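Local coordinates for uncharacterized protein SPT16D (Chaetomium thermophilum var. thermophilum, PDB 4KHB) that forms part of the FACT complex, a histone chaperone that probably reorganizes nucleosomes during transcription, replication and repair, at residues F47-D59 with Y106-A120. Numbering follows the deposited sequence.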
loop_
_atom_site.group_PDB
_atom_site.type_symbol
_atom_site.label_atom_id
_atom_site.label_comp_id
_atom_site.label_asym_id
_atom_site.label_seq_id
_atom_site.Cartn_x
_atom_site.Cartn_y
_atom_site.Cartn_z
ATOM N N PHE A 47 -2.495 7.884 -7.725
ATOM C CA PHE A 47 -2.709 9.262 -7.307
ATOM C C PHE A 47 -2.867 10.128 -8.550
ATOM O O PHE A 47 -1.987 10.163 -9.414
ATOM C CB PHE A 47 -1.551 9.759 -6.438
ATOM C CG PHE A 47 -1.522 9.156 -5.059
ATOM C CD1 PHE A 47 -2.308 9.684 -4.042
ATOM C CD2 PHE A 47 -0.710 8.065 -4.778
ATOM C CE1 PHE A 47 -2.284 9.136 -2.766
ATOM C CE2 PHE A 47 -0.681 7.512 -3.505
ATOM C CZ PHE A 47 -1.470 8.047 -2.499
ATOM N N HIS A 48 -3.997 10.820 -8.642
ATOM C CA HIS A 48 -4.295 11.638 -9.811
ATOM C C HIS A 48 -3.419 12.883 -9.815
ATOM O O HIS A 48 -3.017 13.365 -8.757
ATOM C CB HIS A 48 -5.774 12.018 -9.820
ATOM C CG HIS A 48 -6.266 12.514 -11.145
ATOM N ND1 HIS A 48 -6.065 13.807 -11.578
ATOM C CD2 HIS A 48 -6.958 11.891 -12.126
ATOM C CE1 HIS A 48 -6.610 13.958 -12.772
ATOM N NE2 HIS A 48 -7.158 12.809 -13.128
ATOM N N ILE A 49 -3.119 13.396 -11.005
ATOM C CA ILE A 49 -2.228 14.544 -11.139
ATOM C C ILE A 49 -2.802 15.822 -10.517
ATOM O O ILE A 49 -2.051 16.694 -10.067
ATOM C CB ILE A 49 -1.853 14.796 -12.618
ATOM C CG1 ILE A 49 -0.669 15.757 -12.724
ATOM C CG2 ILE A 49 -3.039 15.344 -13.383
ATOM C CD1 ILE A 49 0.630 15.184 -12.213
ATOM N N ASN A 50 -4.130 15.921 -10.475
ATOM C CA ASN A 50 -4.805 17.086 -9.906
ATOM C C ASN A 50 -4.671 17.146 -8.386
ATOM O O ASN A 50 -5.129 18.095 -7.743
ATOM C CB ASN A 50 -6.284 17.084 -10.304
ATOM C CG ASN A 50 -6.491 17.313 -11.789
ATOM O OD1 ASN A 50 -5.559 17.663 -12.512
ATOM N ND2 ASN A 50 -7.720 17.116 -12.250
ATOM N N THR A 51 -4.050 16.113 -7.828
ATOM C CA THR A 51 -3.881 15.965 -6.392
ATOM C C THR A 51 -2.452 16.362 -6.005
ATOM O O THR A 51 -2.151 16.611 -4.832
ATOM C CB THR A 51 -4.221 14.507 -5.972
ATOM O OG1 THR A 51 -5.149 14.515 -4.880
ATOM C CG2 THR A 51 -2.984 13.736 -5.570
ATOM N N ILE A 52 -1.588 16.468 -7.012
ATOM C CA ILE A 52 -0.152 16.662 -6.804
ATOM C C ILE A 52 0.301 18.120 -6.945
ATOM O O ILE A 52 -0.080 18.813 -7.888
ATOM C CB ILE A 52 0.661 15.769 -7.777
ATOM C CG1 ILE A 52 0.530 14.300 -7.369
ATOM C CG2 ILE A 52 2.130 16.168 -7.797
ATOM C CD1 ILE A 52 0.927 13.321 -8.456
ATOM N N LYS A 53 1.110 18.571 -5.987
ATOM C CA LYS A 53 1.696 19.910 -6.003
ATOM C C LYS A 53 2.969 19.945 -6.850
ATOM O O LYS A 53 3.023 20.632 -7.872
ATOM C CB LYS A 53 2.003 20.359 -4.572
ATOM C CG LYS A 53 2.410 21.819 -4.442
ATOM C CD LYS A 53 2.524 22.214 -2.981
ATOM C CE LYS A 53 2.422 23.716 -2.805
ATOM N NZ LYS A 53 3.769 24.349 -2.766
ATOM N N ASN A 54 3.991 19.208 -6.419
ATOM C CA ASN A 54 5.241 19.117 -7.171
ATOM C C ASN A 54 6.006 17.824 -6.894
ATOM O O ASN A 54 5.643 17.061 -5.994
ATOM C CB ASN A 54 6.133 20.330 -6.879
ATOM C CG ASN A 54 6.361 20.552 -5.392
ATOM O OD1 ASN A 54 6.787 19.650 -4.671
ATOM N ND2 ASN A 54 6.079 21.764 -4.928
ATOM N N ALA A 55 7.068 17.589 -7.662
ATOM C CA ALA A 55 7.941 16.438 -7.445
ATOM C C ALA A 55 9.407 16.847 -7.544
ATOM O O ALA A 55 9.790 17.599 -8.445
ATOM C CB ALA A 55 7.632 15.341 -8.450
ATOM N N SER A 56 10.225 16.347 -6.621
ATOM C CA SER A 56 11.638 16.707 -6.580
ATOM C C SER A 56 12.579 15.511 -6.441
ATOM O O SER A 56 12.300 14.577 -5.681
ATOM C CB SER A 56 11.899 17.698 -5.443
ATOM O OG SER A 56 10.861 18.657 -5.354
ATOM N N LYS A 57 13.683 15.545 -7.186
ATOM C CA LYS A 57 14.730 14.532 -7.090
ATOM C C LYS A 57 15.928 15.099 -6.329
ATOM O O LYS A 57 16.243 16.290 -6.444
ATOM C CB LYS A 57 15.171 14.079 -8.483
ATOM C CG LYS A 57 16.297 13.043 -8.485
ATOM C CD LYS A 57 17.460 13.499 -9.349
ATOM C CE LYS A 57 18.655 12.577 -9.189
ATOM N NZ LYS A 57 19.250 12.173 -10.492
ATOM N N SER A 58 16.600 14.245 -5.562
ATOM C CA SER A 58 17.808 14.646 -4.851
ATOM C C SER A 58 18.738 13.441 -4.684
ATOM O O SER A 58 18.315 12.292 -4.836
ATOM C CB SER A 58 17.454 15.255 -3.491
ATOM O OG SER A 58 16.889 14.287 -2.625
ATOM N N ASP A 59 20.004 13.706 -4.380
ATOM C CA ASP A 59 20.976 12.636 -4.212
ATOM C C ASP A 59 21.698 12.797 -2.878
ATOM O O ASP A 59 22.169 13.890 -2.548
ATOM C CB ASP A 59 21.989 12.632 -5.366
ATOM C CG ASP A 59 21.328 12.477 -6.726
ATOM O OD1 ASP A 59 21.022 11.330 -7.113
ATOM O OD2 ASP A 59 21.120 13.502 -7.409
ATOM N N TYR A 106 14.890 8.380 -11.559
ATOM C CA TYR A 106 14.165 9.321 -10.707
ATOM C C TYR A 106 14.165 10.728 -11.296
ATOM O O TYR A 106 13.231 11.502 -11.078
ATOM C CB TYR A 106 14.731 9.327 -9.281
ATOM C CG TYR A 106 14.146 8.256 -8.380
ATOM C CD1 TYR A 106 13.294 7.284 -8.888
ATOM C CD2 TYR A 106 14.426 8.236 -7.020
ATOM C CE1 TYR A 106 12.752 6.311 -8.073
ATOM C CE2 TYR A 106 13.885 7.265 -6.193
ATOM C CZ TYR A 106 13.048 6.307 -6.728
ATOM O OH TYR A 106 12.503 5.333 -5.923
ATOM N N ALA A 107 15.215 11.056 -12.042
ATOM C CA ALA A 107 15.289 12.348 -12.711
ATOM C C ALA A 107 14.229 12.426 -13.806
ATOM O O ALA A 107 13.597 13.464 -13.997
ATOM C CB ALA A 107 16.678 12.568 -13.287
ATOM N N GLU A 108 14.036 11.317 -14.517
ATOM C CA GLU A 108 13.008 11.228 -15.552
ATOM C C GLU A 108 11.607 11.332 -14.955
ATOM O O GLU A 108 10.750 12.047 -15.480
ATOM C CB GLU A 108 13.148 9.913 -16.329
ATOM C CG GLU A 108 12.046 9.667 -17.361
ATOM C CD GLU A 108 12.123 10.586 -18.567
ATOM O OE1 GLU A 108 13.115 11.334 -18.694
ATOM O OE2 GLU A 108 11.185 10.560 -19.394
ATOM N N ILE A 109 11.386 10.605 -13.865
ATOM C CA ILE A 109 10.096 10.587 -13.183
ATOM C C ILE A 109 9.687 11.979 -12.710
ATOM O O ILE A 109 8.547 12.403 -12.914
ATOM C CB ILE A 109 10.108 9.612 -11.981
ATOM C CG1 ILE A 109 10.383 8.181 -12.450
ATOM C CG2 ILE A 109 8.787 9.666 -11.238
ATOM C CD1 ILE A 109 10.224 7.129 -11.365
ATOM N N ALA A 110 10.618 12.686 -12.075
ATOM C CA ALA A 110 10.361 14.041 -11.598
ATOM C C ALA A 110 9.973 14.988 -12.728
ATOM O O ALA A 110 9.133 15.872 -12.546
ATOM C CB ALA A 110 11.578 14.577 -10.858
ATOM N N ASN A 111 10.590 14.803 -13.890
ATOM C CA ASN A 111 10.320 15.648 -15.048
ATOM C C ASN A 111 8.963 15.350 -15.674
ATOM O O ASN A 111 8.238 16.268 -16.053
ATOM C CB ASN A 111 11.433 15.497 -16.090
ATOM C CG ASN A 111 12.781 15.958 -15.572
ATOM O OD1 ASN A 111 12.870 16.894 -14.775
ATOM N ND2 ASN A 111 13.841 15.300 -16.023
ATOM N N GLN A 112 8.632 14.066 -15.794
ATOM C CA GLN A 112 7.336 13.651 -16.326
ATOM C C GLN A 112 6.183 14.178 -15.475
ATOM O O GLN A 112 5.159 14.613 -16.005
ATOM C CB GLN A 112 7.252 12.120 -16.407
ATOM C CG GLN A 112 8.211 11.463 -17.389
ATOM C CD GLN A 112 7.875 10.001 -17.630
ATOM O OE1 GLN A 112 7.028 9.675 -18.460
ATOM N NE2 GLN A 112 8.538 9.113 -16.897
ATOM N N ILE A 113 6.357 14.130 -14.156
ATOM C CA ILE A 113 5.341 14.607 -13.221
ATOM C C ILE A 113 5.178 16.121 -13.302
ATOM O O ILE A 113 4.058 16.632 -13.349
ATOM C CB ILE A 113 5.677 14.191 -11.764
ATOM C CG1 ILE A 113 5.560 12.674 -11.600
ATOM C CG2 ILE A 113 4.763 14.895 -10.772
ATOM C CD1 ILE A 113 6.108 12.151 -10.285
ATOM N N SER A 114 6.301 16.834 -13.330
ATOM C CA SER A 114 6.284 18.287 -13.444
ATOM C C SER A 114 5.651 18.699 -14.769
ATOM O O SER A 114 4.891 19.665 -14.830
ATOM C CB SER A 114 7.699 18.864 -13.333
ATOM O OG SER A 114 8.328 18.478 -12.124
ATOM N N ASN A 115 5.972 17.955 -15.825
ATOM C CA ASN A 115 5.461 18.237 -17.161
ATOM C C ASN A 115 3.967 17.937 -17.267
ATOM O O ASN A 115 3.231 18.641 -17.960
ATOM C CB ASN A 115 6.265 17.455 -18.214
ATOM C CG ASN A 115 5.853 17.781 -19.639
ATOM O OD1 ASN A 115 5.343 18.867 -19.919
ATOM N ND2 ASN A 115 6.082 16.842 -20.548
ATOM N N LEU A 116 3.530 16.883 -16.581
ATOM C CA LEU A 116 2.113 16.547 -16.484
ATOM C C LEU A 116 1.369 17.613 -15.680
ATOM O O LEU A 116 0.240 17.981 -16.008
ATOM C CB LEU A 116 1.927 15.169 -15.836
ATOM C CG LEU A 116 1.810 13.969 -16.783
ATOM C CD1 LEU A 116 1.744 12.654 -16.022
ATOM C CD2 LEU A 116 0.594 14.120 -17.673
ATOM N N LYS A 117 1.933 18.069 -14.607
ATOM C CA LYS A 117 1.310 19.032 -13.756
ATOM C C LYS A 117 1.010 20.339 -14.430
ATOM O O LYS A 117 0.079 20.991 -14.117
ATOM C CB LYS A 117 2.225 19.272 -12.570
ATOM C CG LYS A 117 1.713 20.226 -11.560
ATOM C CD LYS A 117 0.554 19.580 -10.830
ATOM C CE LYS A 117 -0.652 20.458 -10.686
ATOM N NZ LYS A 117 -1.815 19.643 -10.368
ATOM N N ARG A 118 1.832 20.706 -15.373
ATOM C CA ARG A 118 1.716 21.985 -16.018
ATOM C C ARG A 118 0.569 22.071 -17.025
ATOM O O ARG A 118 -0.151 23.052 -17.058
ATOM C CB ARG A 118 3.103 22.453 -16.484
ATOM C CG ARG A 118 3.368 22.640 -17.947
ATOM C CD ARG A 118 4.851 22.879 -18.171
ATOM N NE ARG A 118 5.702 22.134 -17.248
ATOM C CZ ARG A 118 7.000 21.897 -17.426
ATOM N NH1 ARG A 118 7.670 21.217 -16.510
ATOM N NH2 ARG A 118 7.636 22.345 -18.507
ATOM N N GLU A 119 0.325 20.987 -17.733
ATOM C CA GLU A 119 -0.892 20.859 -18.453
ATOM C C GLU A 119 -2.041 20.847 -17.515
ATOM O O GLU A 119 -3.049 21.390 -17.827
ATOM C CB GLU A 119 -0.925 19.588 -19.316
ATOM C CG GLU A 119 0.283 19.364 -20.166
ATOM C CD GLU A 119 0.979 20.653 -20.584
ATOM O OE1 GLU A 119 0.288 21.583 -21.026
ATOM O OE2 GLU A 119 2.207 20.740 -20.451
ATOM N N ALA A 120 -1.915 20.179 -16.393
ATOM C CA ALA A 120 -3.045 20.071 -15.478
ATOM C C ALA A 120 -3.448 21.425 -14.985
ATOM O O ALA A 120 -4.612 21.637 -14.759
ATOM C CB ALA A 120 -2.790 19.141 -14.324
HETATM O O HOH W 1 11.326 18.796 -10.566
#
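Strand 52-59 and helix 106-120 run nearly antiparallel, their axes 163° apart and 7.5 Å at closest approach, with A55 facing A110 at a CA–CA distance of 5.4 Å. The small A55 lets the helix come this near: its CB meets I113 CG2 at 3.7 Å, and the same methyl faces I52 CG2, the two isoleucines crossing at about a right angle. I49, in the 3-10 turn before the strand, sends CG1 anti to its own N (chi1 -166°), which carries CD1 to L116 CB at 3.8 Å while CG2 packs on A120 CB. Behind them I29 of strand 28-30 touches I113 and L116 and continues the apolar layer.

Alongside this layer K117 reaches back to the turn. Bends at chi2 and chi3 bring NZ to I49 O (3.0 Å) and I52 O (3.1 Å); it lies in the carbonyl plane of I52 but is tilted 32° from that of I49, whose opposite face receives I52 N. An alanine in place of K117 would probably leave the I52 carbonyl without this donor and the turn less firmly tied to the helix. Further along, a water donates to A55 O and, weakly, to S114 OG, and the K57 chain lies over A107 before its ammonium bonds G103 O.

The strand-and-helix pairing belongs to the PH-like domain of this Spt16 fragment, whose C-terminal helix packs against the sheets; Y106 OH also bonds D176 of the POB3N chain. Methyl packing thus holds the middle, while one lysine bonded to two backbone carbonyls fastens the turn to the helix.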